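Local atomic coordinates of glycosyl hydrolases family 2, sugar binding domain protein (Bacteroides uniformis str. 3978 T3 ii, PDB entry 6D1P), a protein that probably cleaves the O-glycosidic bonds of beta-glucuronides, as a family 2 glycoside hydrolase of a human gut bacterium. Residues T25-L31 and Y193-T199; D558-E563 and S668-A674; R744-A748 and A778-A782. One frame throughout, in Å; residues are numbered along the deposited sequence.

Contact 1. Residues T25-L31 and Y193-T199; sequences TDRKQRL and YVNLVYT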
loop_
_atom_site.group_PDB
_atom_site.type_symbol
_atom_site.label_atom_id
_atom_site.label_comp_id
_atom_site.label_asym_id
_atom_site.label_seq_id
_atom_site.Cartn_x
_atom_site.Cartn_y
_atom_site.Cartn_z
ATOM N N THR A 25 -28.986 -4.011 -25.865
ATOM C CA THR A 25 -30.270 -4.503 -25.388
ATOM C C THR A 25 -30.727 -3.621 -24.240
ATOM O O THR A 25 -29.914 -3.171 -23.429
ATOM C CB THR A 25 -30.230 -5.966 -24.924
ATOM O OG1 THR A 25 -31.424 -6.243 -24.181
ATOM C CG2 THR A 25 -29.021 -6.225 -24.034
ATOM N N ASP A 26 -32.029 -3.379 -24.179
ATOM C CA ASP A 26 -32.586 -2.592 -23.093
ATOM C C ASP A 26 -32.670 -3.379 -21.796
ATOM O O ASP A 26 -33.131 -2.834 -20.790
ATOM C CB ASP A 26 -33.973 -2.073 -23.492
ATOM C CG ASP A 26 -33.921 -1.165 -24.706
ATOM O OD1 ASP A 26 -32.808 -0.989 -25.253
ATOM O OD2 ASP A 26 -34.980 -0.638 -25.121
ATOM N N ARG A 27 -32.215 -4.625 -21.789
ATOM C CA ARG A 27 -32.360 -5.531 -20.653
ATOM C C ARG A 27 -30.964 -5.921 -20.125
ATOM O O ARG A 27 -30.307 -6.828 -20.650
ATOM C CB ARG A 27 -33.225 -6.762 -21.104
ATOM C CG ARG A 27 -33.570 -7.796 -20.029
ATOM C CD ARG A 27 -32.645 -9.021 -20.143
ATOM N NE ARG A 27 -33.169 -10.223 -19.493
ATOM C CZ ARG A 27 -33.306 -10.381 -18.174
ATOM N NH1 ARG A 27 -32.980 -9.405 -17.327
ATOM N NH2 ARG A 27 -33.786 -11.521 -17.696
ATOM N N LYS A 28 -30.505 -5.233 -19.070
ATOM C CA LYS A 28 -29.222 -5.554 -18.445
ATOM C C LYS A 28 -29.267 -5.256 -16.950
ATOM O O LYS A 28 -30.033 -4.397 -16.506
ATOM C CB LYS A 28 -28.076 -4.783 -19.116
ATOM C CG LYS A 28 -28.482 -3.453 -19.713
ATOM C CD LYS A 28 -27.368 -2.871 -20.576
ATOM C CE LYS A 28 -27.053 -3.753 -21.770
ATOM N NZ LYS A 28 -26.032 -3.120 -22.675
ATOM N N GLN A 29 -28.427 -5.966 -16.176
ATOM C CA GLN A 29 -28.399 -5.847 -14.717
ATOM C C GLN A 29 -27.034 -5.330 -14.251
ATOM O O GLN A 29 -25.992 -5.904 -14.595
ATOM C CB GLN A 29 -28.731 -7.184 -14.036
ATOM C CG GLN A 29 -28.677 -7.087 -12.498
ATOM C CD GLN A 29 -28.832 -8.446 -11.810
ATOM O OE1 GLN A 29 -29.413 -9.370 -12.393
ATOM N NE2 GLN A 29 -28.306 -8.579 -10.582
ATOM N N ARG A 30 -27.047 -4.249 -13.469
ATOM C CA ARG A 30 -25.856 -3.740 -12.811
ATOM C C ARG A 30 -25.526 -4.624 -11.612
ATOM O O ARG A 30 -26.368 -4.828 -10.726
ATOM C CB ARG A 30 -26.068 -2.303 -12.350
ATOM C CG ARG A 30 -26.134 -1.307 -13.448
ATOM C CD ARG A 30 -26.366 0.057 -12.883
ATOM N NE ARG A 30 -26.348 1.055 -13.942
ATOM C CZ ARG A 30 -26.712 2.321 -13.776
ATOM N NH1 ARG A 30 -27.133 2.750 -12.585
ATOM N NH2 ARG A 30 -26.662 3.156 -14.808
ATOM N N LEU A 31 -24.298 -5.134 -11.589
ATOM C CA LEU A 31 -23.770 -5.906 -10.474
ATOM C C LEU A 31 -23.093 -4.933 -9.521
ATOM O O LEU A 31 -21.916 -4.621 -9.659
ATOM C CB LEU A 31 -22.794 -6.957 -10.984
ATOM C CG LEU A 31 -23.326 -7.798 -12.147
ATOM C CD1 LEU A 31 -22.268 -8.723 -12.654
ATOM C CD2 LEU A 31 -24.550 -8.597 -11.708
ATOM N N TYR A 193 -19.702 0.900 -13.934
ATOM C CA TYR A 193 -20.608 -0.216 -13.730
ATOM C C TYR A 193 -20.195 -1.447 -14.519
ATOM O O TYR A 193 -19.741 -1.364 -15.670
ATOM C CB TYR A 193 -22.025 0.190 -14.126
ATOM C CG TYR A 193 -22.616 1.222 -13.194
ATOM C CD1 TYR A 193 -22.778 0.945 -11.836
ATOM C CD2 TYR A 193 -23.017 2.473 -13.669
ATOM C CE1 TYR A 193 -23.310 1.881 -10.980
ATOM C CE2 TYR A 193 -23.560 3.406 -12.825
ATOM C CZ TYR A 193 -23.700 3.114 -11.478
ATOM O OH TYR A 193 -24.228 4.057 -10.618
ATOM N N VAL A 194 -20.366 -2.596 -13.880
ATOM C CA VAL A 194 -20.305 -3.894 -14.530
ATOM C C VAL A 194 -21.732 -4.415 -14.631
ATOM O O VAL A 194 -22.504 -4.317 -13.670
ATOM C CB VAL A 194 -19.398 -4.873 -13.756
ATOM C CG1 VAL A 194 -19.290 -6.183 -14.494
ATOM C CG2 VAL A 194 -18.024 -4.265 -13.574
ATOM N N ASN A 195 -22.078 -4.953 -15.801
ATOM C CA ASN A 195 -23.425 -5.413 -16.106
ATOM C C ASN A 195 -23.414 -6.887 -16.472
ATOM O O ASN A 195 -22.532 -7.349 -17.200
ATOM C CB ASN A 195 -24.033 -4.611 -17.264
ATOM C CG ASN A 195 -24.008 -3.135 -17.005
ATOM O OD1 ASN A 195 -24.428 -2.675 -15.933
ATOM N ND2 ASN A 195 -23.490 -2.372 -17.962
ATOM N N LEU A 196 -24.395 -7.623 -15.956
ATOM C CA LEU A 196 -24.703 -8.965 -16.437
ATOM C C LEU A 196 -25.750 -8.857 -17.542
ATOM O O LEU A 196 -26.793 -8.215 -17.352
ATOM C CB LEU A 196 -25.215 -9.838 -15.289
ATOM C CG LEU A 196 -25.529 -11.292 -15.622
ATOM C CD1 LEU A 196 -24.270 -12.020 -16.069
ATOM C CD2 LEU A 196 -26.156 -11.965 -14.405
ATOM N N VAL A 197 -25.465 -9.444 -18.704
ATOM C CA VAL A 197 -26.276 -9.189 -19.894
ATOM C C VAL A 197 -26.524 -10.491 -20.645
ATOM O O VAL A 197 -25.585 -11.241 -20.945
ATOM C CB VAL A 197 -25.623 -8.148 -20.826
ATOM C CG1 VAL A 197 -26.518 -7.866 -22.035
ATOM C CG2 VAL A 197 -25.334 -6.858 -20.069
ATOM N N TYR A 198 -27.793 -10.747 -20.953
ATOM C CA TYR A 198 -28.231 -11.915 -21.707
ATOM C C TYR A 198 -28.743 -11.491 -23.080
ATOM O O TYR A 198 -29.449 -10.481 -23.203
ATOM C CB TYR A 198 -29.355 -12.656 -20.978
ATOM C CG TYR A 198 -29.122 -13.003 -19.524
ATOM C CD1 TYR A 198 -28.193 -13.958 -19.163
ATOM C CD2 TYR A 198 -29.881 -12.415 -18.517
ATOM C CE1 TYR A 198 -27.992 -14.307 -17.839
ATOM C CE2 TYR A 198 -29.690 -12.761 -17.181
ATOM C CZ TYR A 198 -28.740 -13.712 -16.854
ATOM O OH TYR A 198 -28.526 -14.078 -15.539
ATOM N N THR A 199 -28.405 -12.266 -24.103
ATOM C CA THR A 199 -28.865 -12.030 -25.465
ATOM C C THR A 199 -29.190 -13.364 -26.117
ATOM O O THR A 199 -28.674 -14.409 -25.699
ATOM C CB THR A 199 -27.827 -11.290 -26.325
ATOM O OG1 THR A 199 -26.582 -11.995 -26.294
ATOM C CG2 THR A 199 -27.624 -9.882 -25.837
HETATM O O HOH W 1 -29.527 -9.154 -20.260
HETATM O O HOH W 2 -25.187 0.323 -16.036
HETATM O O HOH W 3 -20.983 -2.372 -11.171
#
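An edge of an antiparallel beta sheet in the N-terminal beta domain, the sugar-binding domain of family 2 glycoside hydrolases, is formed where residues 28-30 pair with strand 194-199. The axes of strand segments 28-30 and 194-199 come within 4.5 Å, with their N-to-C directions 155° apart, close to antiparallel. Strand 106-111 borders 194-199 on its other side, so the N-terminal segment adds an outermost strand to the sheet. Pairing is centred on Gln29 and Leu196, whose backbones exchange two hydrogen bonds: Gln29 N to Leu196 O (3.0 Å) and Leu196 N to Gln29 O (2.7 Å). Two residues further, Leu31 N donates to Val194 O (2.9 Å), but the return link is made through water 3, which bridges Leu31 O (2.9 Å) and Val194 N (2.8 Å). At the opposite end, water 1 similarly joins Arg27 O and Tyr198 N, 2.5 Å from each; the strands have separated there, and solvent continues the pairing.

Side chains meet on both faces. Lys28 CB meets Val197 CG2 (3.6 Å) on the face shared with Arg30 and Asn195, while Leu31 CD2 packs on Leu196 CB (3.8 Å). Before the strand, Thr25 OG1 accepts from Arg27 N (3.0 Å) in an ST turn. Arg30 NH2 forms a salt bridge with Glu343, and Tyr193 OH is hydrogen-bonded to Glu343 N, tying this edge to the TIM-barrel domain. The Arg30 guanidinium lies flat on the Tyr193 ring, its CZ 3.8 Å from the ring centroid in a cation-pi stack.

Contact 2. Residues D558-E563 and S668-A674; sequences DWHLKE and SQDFPAA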
loop_
_atom_site.group_PDB
_atom_site.type_symbol
_atom_site.label_atom_id
_atom_site.label_comp_id
_atom_site.label_asym_id
_atom_site.label_seq_id
_atom_site.Cartn_x
_atom_site.Cartn_y
_atom_site.Cartn_z
ATOM N N ASP A 558 -13.768 37.004 -15.474
ATOM C CA ASP A 558 -14.567 38.157 -15.880
ATOM C C ASP A 558 -14.016 38.764 -17.167
ATOM O O ASP A 558 -14.711 38.845 -18.185
ATOM C CB ASP A 558 -14.565 39.177 -14.730
ATOM C CG ASP A 558 -15.590 40.286 -14.904
ATOM O OD1 ASP A 558 -15.771 41.046 -13.937
ATOM O OD2 ASP A 558 -16.215 40.410 -15.975
ATOM N N TRP A 559 -12.732 39.136 -17.149
ATOM C CA TRP A 559 -12.083 39.693 -18.332
ATOM C C TRP A 559 -12.273 38.804 -19.563
ATOM O O TRP A 559 -12.807 39.248 -20.588
ATOM C CB TRP A 559 -10.597 39.911 -18.068
ATOM C CG TRP A 559 -10.014 40.696 -19.167
ATOM C CD1 TRP A 559 -9.559 40.218 -20.373
ATOM C CD2 TRP A 559 -9.894 42.125 -19.229
ATOM N NE1 TRP A 559 -9.131 41.260 -21.161
ATOM C CE2 TRP A 559 -9.326 42.442 -20.489
ATOM C CE3 TRP A 559 -10.195 43.169 -18.335
ATOM C CZ2 TRP A 559 -9.046 43.767 -20.878
ATOM C CZ3 TRP A 559 -9.915 44.488 -18.725
ATOM C CH2 TRP A 559 -9.354 44.771 -19.987
ATOM N N HIS A 560 -11.825 37.544 -19.484
ATOM C CA HIS A 560 -11.960 36.644 -20.627
ATOM C C HIS A 560 -13.380 36.654 -21.168
ATOM O O HIS A 560 -13.592 36.755 -22.384
ATOM C CB HIS A 560 -11.573 35.212 -20.245
ATOM C CG HIS A 560 -10.101 34.943 -20.254
ATOM N ND1 HIS A 560 -9.258 35.354 -19.245
ATOM C CD2 HIS A 560 -9.326 34.272 -21.139
ATOM C CE1 HIS A 560 -8.025 34.961 -19.512
ATOM N NE2 HIS A 560 -8.038 34.305 -20.659
ATOM N N LEU A 561 -14.369 36.549 -20.270
ATOM C CA LEU A 561 -15.759 36.428 -20.708
ATOM C C LEU A 561 -16.244 37.705 -21.390
ATOM O O LEU A 561 -16.995 37.648 -22.376
ATOM C CB LEU A 561 -16.655 36.078 -19.523
ATOM C CG LEU A 561 -16.488 34.649 -18.983
ATOM C CD1 LEU A 561 -17.254 34.459 -17.690
ATOM C CD2 LEU A 561 -16.948 33.639 -20.015
ATOM N N LYS A 562 -15.845 38.865 -20.880
ATOM C CA LYS A 562 -16.307 40.081 -21.526
ATOM C C LYS A 562 -15.571 40.309 -22.837
ATOM O O LYS A 562 -16.145 40.894 -23.762
ATOM C CB LYS A 562 -16.194 41.282 -20.588
ATOM C CG LYS A 562 -14.809 41.743 -20.246
ATOM C CD LYS A 562 -14.411 42.984 -21.032
ATOM C CE LYS A 562 -13.125 43.572 -20.458
ATOM N NZ LYS A 562 -12.634 44.745 -21.243
ATOM N N GLU A 563 -14.341 39.797 -22.969
ATOM C CA GLU A 563 -13.654 39.897 -24.253
ATOM C C GLU A 563 -14.327 39.030 -25.306
ATOM O O GLU A 563 -14.438 39.434 -26.473
ATOM C CB GLU A 563 -12.183 39.527 -24.103
ATOM C CG GLU A 563 -11.410 40.492 -23.210
ATOM C CD GLU A 563 -11.365 41.917 -23.755
ATOM O OE1 GLU A 563 -10.290 42.337 -24.229
ATOM O OE2 GLU A 563 -12.403 42.616 -23.699
ATOM N N SER A 668 -21.582 44.341 -19.718
ATOM C CA SER A 668 -20.462 43.399 -19.783
ATOM C C SER A 668 -19.121 44.101 -19.964
ATOM O O SER A 668 -18.129 43.727 -19.320
ATOM C CB SER A 668 -20.676 42.402 -20.920
ATOM O OG SER A 668 -21.665 41.422 -20.626
ATOM N N GLN A 669 -19.068 45.117 -20.841
ATOM C CA GLN A 669 -17.814 45.791 -21.178
ATOM C C GLN A 669 -17.291 46.701 -20.076
ATOM O O GLN A 669 -16.148 47.159 -20.169
ATOM C CB GLN A 669 -17.982 46.610 -22.462
ATOM C CG GLN A 669 -18.243 45.764 -23.688
ATOM C CD GLN A 669 -17.260 44.599 -23.793
ATOM O OE1 GLN A 669 -16.038 44.791 -23.721
ATOM N NE2 GLN A 669 -17.793 43.382 -23.946
ATOM N N ASP A 670 -18.085 46.982 -19.045
ATOM C CA ASP A 670 -17.686 47.893 -17.967
ATOM C C ASP A 670 -17.017 47.068 -16.856
ATOM O O ASP A 670 -17.589 46.793 -15.799
ATOM C CB ASP A 670 -18.905 48.669 -17.468
ATOM C CG ASP A 670 -18.539 49.929 -16.699
ATOM O OD1 ASP A 670 -17.405 50.029 -16.188
ATOM O OD2 ASP A 670 -19.394 50.846 -16.623
ATOM N N PHE A 671 -15.767 46.665 -17.118
ATOM C CA PHE A 671 -15.040 45.729 -16.273
ATOM C C PHE A 671 -14.548 46.420 -15.002
ATOM O O PHE A 671 -14.024 47.531 -15.067
ATOM C CB PHE A 671 -13.858 45.148 -17.043
ATOM C CG PHE A 671 -12.919 44.333 -16.206
ATOM C CD1 PHE A 671 -13.127 42.966 -16.037
ATOM C CD2 PHE A 671 -11.802 44.917 -15.620
ATOM C CE1 PHE A 671 -12.240 42.193 -15.271
ATOM C CE2 PHE A 671 -10.912 44.154 -14.861
ATOM C CZ PHE A 671 -11.132 42.790 -14.682
ATOM N N PRO A 672 -14.650 45.757 -13.833
ATOM C CA PRO A 672 -15.164 44.391 -13.676
ATOM C C PRO A 672 -16.590 44.315 -13.171
ATOM O O PRO A 672 -17.166 45.337 -12.809
ATOM C CB PRO A 672 -14.226 43.800 -12.634
ATOM C CG PRO A 672 -14.003 44.986 -11.700
ATOM C CD PRO A 672 -13.979 46.222 -12.606
ATOM N N ALA A 673 -17.119 43.089 -13.121
ATOM C CA ALA A 673 -18.470 42.795 -12.651
ATOM C C ALA A 673 -19.549 43.415 -13.538
ATOM O O ALA A 673 -20.665 43.657 -13.068
ATOM C CB ALA A 673 -18.673 43.237 -11.197
ATOM N N ALA A 674 -19.230 43.652 -14.818
ATOM C CA ALA A 674 -20.185 44.169 -15.808
ATOM C C ALA A 674 -20.898 45.428 -15.303
ATOM O O ALA A 674 -22.115 45.577 -15.442
ATOM C CB ALA A 674 -21.200 43.098 -16.223
HETATM O O HOH W 4 -17.074 43.389 -16.529
HETATM O O HOH W 5 -13.923 46.483 -22.324
#
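Within the loop between strands 659-665 and 677-680, Ser668 is the first residue to meet helix 550-564: its carbonyl O sits 3.4 Å from Lys562 CB and accepts from water 4, while its hydroxyl group pairs with Glu565 just beyond the helix. Gln669 then reaches the backbone near the helix C-terminus, NE2 donating to Lys562 O (3.0 Å). Water 5 bonds to Gln669 O (3.2 Å), Gln669 OE1 (3.0 Å) and Lys562 NZ (2.4 Å), and the same ammonium group makes a weak salt bridge to Glu563 OE2 (3.3 Å). Asp670, centre of an inverse gamma turn, points away and pairs with Arg677. The turn delivers Phe671 to the helix, where it has the largest buried area of the contact. The edge of Trp559 meets its face in a T-shaped pair, with centroids 4.8 Å apart and planes at 80°. After the cis peptide before Pro672, Ala673 N donates almost linearly to Asp558 OD1 (2.6 Å). Ala674 N is reached through water 4, which also bonds to Asp558 OD2 (3.1 Å).

The Asp558 carboxylate also accepts hydrogen bonds from the hydroxyls of Tyr646 (at OD1) and Tyr616 (at OD2), so it gathers groups from the loop, strand 641-647 and helix 609-617. The chemistry is that of a mixed interdomain interface: an aromatic pair flanked by directional polar links, joining a TIM-barrel helix to the following DUF4982 domain without any salt bridge between these two segments.

Contact 3. Residues R744-A748 and A778-A782; sequences RCLDA and ANGRA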
loop_
_atom_site.group_PDB
_atom_site.type_symbol
_atom_site.label_atom_id
_atom_site.label_comp_id
_atom_site.label_asym_id
_atom_site.label_seq_id
_atom_site.Cartn_x
_atom_site.Cartn_y
_atom_site.Cartn_z
ATOM N N ARG A 744 -6.022 38.529 13.705
ATOM C CA ARG A 744 -5.999 37.532 12.641
ATOM C C ARG A 744 -5.038 37.961 11.531
ATOM O O ARG A 744 -5.026 39.121 11.105
ATOM C CB ARG A 744 -7.412 37.315 12.070
ATOM C CG ARG A 744 -7.478 36.164 11.029
ATOM C CD ARG A 744 -8.897 35.875 10.492
ATOM N NE ARG A 744 -9.758 35.277 11.507
ATOM C CZ ARG A 744 -10.977 34.787 11.291
ATOM N NH1 ARG A 744 -11.521 34.813 10.076
ATOM N NH2 ARG A 744 -11.653 34.254 12.306
ATOM N N CYS A 745 -4.214 37.021 11.074
ATOM C CA CYS A 745 -3.291 37.278 9.971
ATOM C C CYS A 745 -4.029 36.994 8.673
ATOM O O CYS A 745 -4.100 35.850 8.227
ATOM C CB CYS A 745 -2.046 36.419 10.101
ATOM S SG CYS A 745 -1.314 36.468 11.720
ATOM N N LEU A 746 -4.557 38.037 8.047
ATOM C CA LEU A 746 -5.530 37.863 6.978
ATOM C C LEU A 746 -4.895 37.531 5.634
ATOM O O LEU A 746 -5.620 37.268 4.667
ATOM C CB LEU A 746 -6.400 39.117 6.868
ATOM C CG LEU A 746 -7.424 39.284 7.997
ATOM C CD1 LEU A 746 -8.073 40.672 7.981
ATOM C CD2 LEU A 746 -8.495 38.202 7.894
ATOM N N ASP A 747 -3.568 37.525 5.541
ATOM C CA ASP A 747 -2.902 37.080 4.325
ATOM C C ASP A 747 -1.986 35.892 4.601
ATOM O O ASP A 747 -1.065 35.626 3.816
ATOM C CB ASP A 747 -2.127 38.237 3.684
ATOM C CG ASP A 747 -1.012 38.742 4.574
ATOM O OD1 ASP A 747 -0.165 39.525 4.101
ATOM O OD2 ASP A 747 -0.977 38.335 5.754
ATOM N N ALA A 748 -2.222 35.175 5.704
ATOM C CA ALA A 748 -1.412 34.006 6.043
ATOM C C ALA A 748 -1.793 32.819 5.161
ATOM O O ALA A 748 -2.979 32.536 4.973
ATOM C CB ALA A 748 -1.586 33.647 7.521
ATOM N N ALA A 778 -6.497 29.914 4.499
ATOM C CA ALA A 778 -7.235 30.791 3.593
ATOM C C ALA A 778 -7.516 32.067 4.376
ATOM O O ALA A 778 -8.433 32.096 5.204
ATOM C CB ALA A 778 -8.521 30.132 3.113
ATOM N N ASN A 779 -6.704 33.098 4.143
ATOM C CA ASN A 779 -6.744 34.335 4.930
ATOM C C ASN A 779 -6.657 34.036 6.429
ATOM O O ASN A 779 -7.475 34.494 7.229
ATOM C CB ASN A 779 -7.992 35.162 4.588
ATOM C CG ASN A 779 -8.060 35.512 3.111
ATOM O OD1 ASN A 779 -8.943 35.049 2.387
ATOM N ND2 ASN A 779 -7.107 36.320 2.650
ATOM N N GLY A 780 -5.639 33.257 6.804
ATOM C CA GLY A 780 -5.369 32.946 8.197
ATOM C C GLY A 780 -6.256 31.886 8.805
ATOM O O GLY A 780 -6.337 31.781 10.032
ATOM N N ARG A 781 -6.890 31.064 7.980
ATOM C CA ARG A 781 -7.990 30.224 8.406
ATOM C C ARG A 781 -7.908 28.867 7.709
ATOM O O ARG A 781 -7.620 28.793 6.513
ATOM C CB ARG A 781 -9.281 30.959 8.077
ATOM C CG ARG A 781 -10.576 30.261 8.300
ATOM C CD ARG A 781 -11.684 31.323 8.204
ATOM N NE ARG A 781 -13.017 30.743 8.329
ATOM C CZ ARG A 781 -13.894 30.666 7.335
ATOM N NH1 ARG A 781 -13.582 31.150 6.141
ATOM N NH2 ARG A 781 -15.086 30.113 7.540
ATOM N N ALA A 782 -8.138 27.796 8.463
ATOM C CA ALA A 782 -8.286 26.473 7.873
ATOM C C ALA A 782 -9.228 25.668 8.751
ATOM O O ALA A 782 -9.228 25.805 9.976
ATOM C CB ALA A 782 -6.941 25.749 7.713
HETATM O O HOH W 6 -10.378 34.984 7.454
HETATM O O HOH W 7 -4.559 32.921 2.485
#
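Asn779, Gly780 and Arg744 lose the most surface where the turn of 744-748 meets the segment leading into strand 781-787. Asn779 ND2 donates to Leu746 O (2.7 Å), a carbonyl within the type I turn from Cys745 to Ala748, while its OD1 accepts from the backbone of His522, in the TIM-barrel range. Water 7 adds a bridge from Asn779 N (2.7 Å) to Ala748 O (3.0 Å). Gly780 packs against the turn: its CA lies 3.2 Å from Cys745 O, so close that a CB would clash with that oxygen, and its positive phi also favours glycine. Gly780 N gives a weak hydrogen bond to Ala748 O (3.3 Å). Arg744 lays CD 3.8 Å from Asn779 O and reaches that same oxygen from NH1 through water 6; its salt bridge goes to Glu736. Each segment lies on a path from a strand of one sheet to a strand of the other, and connections that pass between two antiparallel sheets are characteristic of a beta sandwich, consistent with the C-terminal domain here.

From the N terminus, contact 1 closes first: residues 25-31 pair with 193-199 across 161 intervening residues, adding the N-terminal strand to the edge of the sheet that holds 194-199 and 106-111. Contact 2 then closes a loop of 104 residues, from the TIM-barrel helix 550-564 to the 668-674 loop of the next domain. Contact 3, the shortest closure with 29 residues between its segments, lies wholly in the C-terminal beta domain. The three follow in series, neither nesting nor crossing. Contact 1 lies opposite both others about the chain centre, its centre 49 Å from that of contact 2 and 52 Å from that of contact 3; contacts 2 and 3 are 29 Å apart between centres.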